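Dihydrolipoyl dehydrogenase (Elizabethkingia anophelis NUHP1, PDB 6UZI) probably catalyses the NAD(+)-dependent oxidation of dihydrolipoyl groups on carrier proteins, using one bound FAD per subunit and a redox-active disulfide. Local coordinates at residues Y43-G48 and Q102-I107. Numbering follows the deposited sequence.
Sequences YSTLGG and QTTKGI. With FAD (flavin-adenine dinucleotide), chain E.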
ATOM      1  N   TYR A  43     -22.290  22.574  12.249  1.00 61.15           N
ATOM      2  CA  TYR A  43     -20.913  22.950  12.531  1.00 59.30           C
ATOM      3  C   TYR A  43     -20.506  24.160  11.698  1.00 67.57           C
ATOM      4  O   TYR A  43     -21.123  24.489  10.681  1.00 61.23           O
ATOM      5  CB  TYR A  43     -19.972  21.778  12.243  1.00 58.48           C
ATOM      6  CG  TYR A  43     -18.682  21.771  13.032  1.00 62.08           C
ATOM      7  CD1 TYR A  43     -17.462  21.986  12.393  1.00 62.04           C
ATOM      8  CD2 TYR A  43     -18.672  21.562  14.404  1.00 76.99           C
ATOM      9  CE1 TYR A  43     -16.270  21.989  13.091  1.00 71.66           C
ATOM     10  CE2 TYR A  43     -17.475  21.563  15.119  1.00 83.76           C
ATOM     11  CZ  TYR A  43     -16.277  21.778  14.453  1.00 84.73           C
ATOM     12  OH  TYR A  43     -15.084  21.785  15.147  1.00 88.93           O
ATOM     13  N   SER A  44     -19.452  24.837  12.157  1.00 77.36           N
ATOM     14  CA  SER A  44     -18.957  26.005  11.438  1.00 83.10           C
ATOM     15  C   SER A  44     -18.421  25.618  10.067  1.00 81.29           C
ATOM     16  O   SER A  44     -18.467  26.423   9.129  1.00 83.97           O
ATOM     17  CB  SER A  44     -17.879  26.714  12.255  1.00 89.85           C
ATOM     18  OG  SER A  44     -16.757  25.870  12.447  1.00 95.72           O
ATOM     19  N   THR A  45     -17.896  24.403   9.933  1.00 73.53           N
ATOM     20  CA  THR A  45     -17.352  23.934   8.673  1.00 61.93           C
ATOM     21  C   THR A  45     -17.980  22.598   8.292  1.00 57.29           C
ATOM     22  O   THR A  45     -18.566  21.896   9.119  1.00 53.42           O
ATOM     23  CB  THR A  45     -15.829  23.791   8.754  1.00 54.49           C
ATOM     24  OG1 THR A  45     -15.496  22.851   9.778  1.00 50.55           O
ATOM     25  CG2 THR A  45     -15.188  25.131   9.084  1.00 53.45           C
ATOM     26  N   LEU A  46     -17.830  22.243   7.020  1.00 61.55           N
ATOM     27  CA  LEU A  46     -18.362  21.000   6.486  1.00 56.11           C
ATOM     28  C   LEU A  46     -17.336  19.887   6.677  1.00 53.61           C
ATOM     29  O   LEU A  46     -16.144  20.141   6.862  1.00 57.53           O
ATOM     30  CB  LEU A  46     -18.707  21.170   5.006  1.00 54.32           C
ATOM     31  CG  LEU A  46     -19.640  22.337   4.669  1.00 59.31           C
ATOM     32  CD1 LEU A  46     -19.962  22.376   3.173  1.00 58.47           C
ATOM     33  CD2 LEU A  46     -20.908  22.300   5.516  1.00 58.09           C
ATOM     34  N   GLY A  47     -17.806  18.639   6.629  1.00 53.69           N
ATOM     35  CA  GLY A  47     -16.883  17.521   6.729  1.00 59.21           C
ATOM     36  C   GLY A  47     -17.247  16.479   7.770  1.00 59.62           C
ATOM     37  O   GLY A  47     -16.756  15.344   7.727  1.00 47.97           O
ATOM     38  N   GLY A  48     -18.057  16.876   8.750  1.00 60.21           N
ATOM     39  CA  GLY A  48     -18.532  15.930   9.735  1.00 55.02           C
ATOM     40  C   GLY A  48     -17.481  15.505  10.747  1.00 55.23           C
ATOM     41  O   GLY A  48     -16.470  16.176  10.977  1.00 57.75           O
ATOM     42  N   GLN A 102      -7.319  22.397   5.329  1.00 57.09           N
ATOM     43  CA  GLN A 102      -7.149  22.085   3.913  1.00 59.05           C
ATOM     44  C   GLN A 102      -8.343  21.309   3.378  1.00 49.49           C
ATOM     45  O   GLN A 102      -8.952  21.690   2.372  1.00 47.95           O
ATOM     46  CB  GLN A 102      -5.877  21.261   3.701  1.00 72.48           C
ATOM     47  CG  GLN A 102      -4.594  22.021   3.432  1.00 83.97           C
ATOM     48  CD  GLN A 102      -3.460  21.069   3.068  1.00 93.45           C
ATOM     49  OE1 GLN A 102      -2.774  20.531   3.945  1.00 82.83           O
ATOM     50  NE2 GLN A 102      -3.274  20.841   1.769  1.00101.62           N
ATOM     51  N   THR A 103      -8.703  20.219   4.058  1.00 45.22           N
ATOM     52  CA  THR A 103      -9.762  19.347   3.563  1.00 54.32           C
ATOM     53  C   THR A 103     -11.125  20.034   3.603  1.00 51.91           C
ATOM     54  O   THR A 103     -11.962  19.813   2.719  1.00 47.29           O
ATOM     55  CB  THR A 103      -9.753  18.045   4.363  1.00 54.80           C
ATOM     56  OG1 THR A 103      -8.410  17.547   4.433  1.00 47.60           O
ATOM     57  CG2 THR A 103     -10.646  16.986   3.717  1.00 58.37           C
ATOM     58  N   THR A 104     -11.363  20.873   4.614  1.00 50.93           N
ATOM     59  CA  THR A 104     -12.607  21.637   4.675  1.00 45.15           C
ATOM     60  C   THR A 104     -12.766  22.533   3.450  1.00 45.55           C
ATOM     61  O   THR A 104     -13.856  22.622   2.871  1.00 46.43           O
ATOM     62  CB  THR A 104     -12.640  22.482   5.959  1.00 50.58           C
ATOM     63  OG1 THR A 104     -12.904  21.650   7.093  1.00 58.81           O
ATOM     64  CG2 THR A 104     -13.710  23.536   5.882  1.00 52.47           C
ATOM     65  N   LYS A 105     -11.693  23.211   3.041  1.00 44.45           N
ATOM     66  CA  LYS A 105     -11.774  24.060   1.858  1.00 43.57           C
ATOM     67  C   LYS A 105     -12.072  23.244   0.608  1.00 45.21           C
ATOM     68  O   LYS A 105     -12.792  23.705  -0.284  1.00 48.69           O
ATOM     69  CB  LYS A 105     -10.475  24.849   1.680  1.00 43.73           C
ATOM     70  CG  LYS A 105     -10.326  26.031   2.617  1.00 59.15           C
ATOM     71  CD  LYS A 105      -9.074  26.829   2.284  1.00 70.01           C
ATOM     72  CE  LYS A 105      -8.859  27.968   3.269  1.00 73.13           C
ATOM     73  NZ  LYS A 105      -7.651  28.762   2.908  1.00 75.32           N
ATOM     74  N   GLY A 106     -11.530  22.026   0.528  1.00 37.60           N
ATOM     75  CA  GLY A 106     -11.821  21.173  -0.612  1.00 34.07           C
ATOM     76  C   GLY A 106     -13.279  20.771  -0.664  1.00 37.22           C
ATOM     77  O   GLY A 106     -13.883  20.722  -1.740  1.00 37.55           O
ATOM     78  N   ILE A 107     -13.875  20.507   0.498  1.00 33.37           N
ATOM     79  CA  ILE A 107     -15.289  20.167   0.527  1.00 33.30           C
ATOM     80  C   ILE A 107     -16.135  21.370   0.133  1.00 39.54           C
ATOM     81  O   ILE A 107     -17.117  21.234  -0.605  1.00 46.82           O
ATOM     82  CB  ILE A 107     -15.673  19.633   1.915  1.00 44.02           C
ATOM     83  CG1 ILE A 107     -14.907  18.345   2.206  1.00 41.38           C
ATOM     84  CG2 ILE A 107     -17.168  19.384   1.984  1.00 32.67           C
ATOM     85  CD1 ILE A 107     -15.185  17.783   3.561  1.00 37.62           C
TER
HETATM   86  PA  FAD E 501     -20.765  12.269  10.709  1.00 54.40           P
HETATM   87  O1A FAD E 501     -19.402  12.295  10.127  1.00 71.54           O
HETATM   88  O2A FAD E 501     -20.688  11.667  12.116  1.00 51.20           O
HETATM   89  O5B FAD E 501     -21.269  13.772  10.892  1.00 55.21           O
HETATM   90  C5B FAD E 501     -22.630  14.066  10.535  1.00 53.36           C
HETATM   91  C4B FAD E 501     -22.815  15.559  10.603  1.00 60.94           C
HETATM   92  O4B FAD E 501     -24.196  15.867  10.865  1.00 65.88           O
HETATM   93  C3B FAD E 501     -21.998  16.296  11.675  1.00 52.81           C
HETATM   94  O3B FAD E 501     -21.090  17.181  11.033  1.00 55.55           O
HETATM   95  C2B FAD E 501     -23.049  17.091  12.471  1.00 50.78           C
HETATM   96  O2B FAD E 501     -22.600  18.399  12.811  1.00 48.99           O
HETATM   97  C1B FAD E 501     -24.230  17.119  11.505  1.00 61.42           C
HETATM   98  N9A FAD E 501     -25.536  17.250  12.131  1.00 59.14           N
HETATM   99  C8A FAD E 501     -26.080  16.432  13.089  1.00 62.65           C
HETATM  100  N7A FAD E 501     -27.303  16.748  13.432  1.00 67.84           N
HETATM  101  C5A FAD E 501     -27.590  17.860  12.647  1.00 65.47           C
HETATM  102  C6A FAD E 501     -28.732  18.670  12.532  1.00 57.58           C
HETATM  103  N6A FAD E 501     -29.868  18.455  13.202  1.00 52.51           N
HETATM  104  N1A FAD E 501     -28.681  19.706  11.667  1.00 52.63           N
HETATM  105  C2A FAD E 501     -27.559  19.905  10.967  1.00 53.57           C
HETATM  106  N3A FAD E 501     -26.422  19.203  10.986  1.00 52.92           N
HETATM  107  C4A FAD E 501     -26.502  18.182  11.852  1.00 58.18           C
HETATM  108  N1  FAD E 501     -13.974   5.930  10.234  1.00 80.53           N
HETATM  109  C2  FAD E 501     -13.259   5.343   9.243  1.00 66.16           C
HETATM  110  O2  FAD E 501     -13.816   4.804   8.288  1.00 60.92           O
HETATM  111  N3  FAD E 501     -11.876   5.361   9.288  1.00 73.63           N
HETATM  112  C4  FAD E 501     -11.103   5.941  10.278  1.00 81.12           C
HETATM  113  O4  FAD E 501      -9.876   5.907  10.212  1.00 81.07           O
HETATM  114  C4X FAD E 501     -11.868   6.565  11.323  1.00 85.24           C
HETATM  115  N5  FAD E 501     -11.226   7.166  12.282  1.00 81.66           N
HETATM  116  C5X FAD E 501     -11.975   7.815  13.252  1.00 83.61           C
HETATM  117  C6  FAD E 501     -11.305   8.515  14.254  1.00 83.17           C
HETATM  118  C7  FAD E 501     -12.004   9.238  15.213  1.00 79.32           C
HETATM  119  C7M FAD E 501     -11.242   9.997  16.268  1.00 75.81           C
HETATM  120  C8  FAD E 501     -13.411   9.262  15.175  1.00 81.43           C
HETATM  121  C8M FAD E 501     -14.199  10.087  16.160  1.00 80.88           C
HETATM  122  C9  FAD E 501     -14.083   8.546  14.191  1.00 82.78           C
HETATM  123  C9A FAD E 501     -13.380   7.830  13.228  1.00 83.37           C
HETATM  124  N10 FAD E 501     -14.033   7.148  12.185  1.00 76.95           N
HETATM  125  C10 FAD E 501     -13.306   6.511  11.215  1.00 84.98           C
HETATM  126  C1' FAD E 501     -15.498   7.138  12.097  1.00 64.81           C
HETATM  127  C2' FAD E 501     -16.024   8.172  11.110  1.00 60.65           C
HETATM  128  O2' FAD E 501     -15.838   9.497  11.611  1.00 65.07           O
HETATM  129  C3' FAD E 501     -17.499   7.930  10.783  1.00 49.21           C
HETATM  130  O3' FAD E 501     -17.719   6.545  10.555  1.00 39.65           O
HETATM  131  C4' FAD E 501     -17.970   8.721   9.563  1.00 58.92           C
HETATM  132  O4' FAD E 501     -17.632  10.095   9.766  1.00 62.26           O
HETATM  133  C5' FAD E 501     -19.447   8.555   9.276  1.00 59.91           C
HETATM  134  O5' FAD E 501     -19.954   9.892   9.110  1.00 57.27           O
HETATM  135  P   FAD E 501     -21.479  10.267   8.682  1.00 52.58           P
HETATM  136  O1P FAD E 501     -21.625  10.908   7.350  1.00 55.99           O
HETATM  137  O2P FAD E 501     -22.466   9.134   8.872  1.00 26.83           O
HETATM  138  O3P FAD E 501     -21.734  11.329   9.851  1.00 61.30           O
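I107 overlaps the backbone of G47 with one branch and the side chain of L46 with the other. The contact joins the loop after strand 37-41 of the FAD-binding Rossmann-type domain to the long helix 89-113. CD1 of I107 lies 3.6 Å from CA of G47. Its CG2 lies 3.8 Å from CB of L46. CG2 is anti to the backbone N of I107, beside the carbonyl carbon, while CG1 stands beside that N. Chi2 is 178°, and CD1 extends from CG1 to G47, while CG2 meets L46. The L46 side chain also packs on N108 and M111, further along the same helix. One turn back, T104 and T45 cross at about a right angle. CG2 of T104 is 3.6 Å from CB of T45. The contact is mainly van der Waals packing. T104 OG1 makes a weak hydrogen bond to V100 O, one turn earlier in the helix, and G47 N bonds to S19 OG. L51 of helix 48-52 also packs on T104 and I107. G47 has phi 129° and psi -22°, a conformation accessible mainly to glycine. The next residue, G48, belongs to the FAD pocket. Its CA is 3.1 Å from the ribose oxygen O3B of FAD.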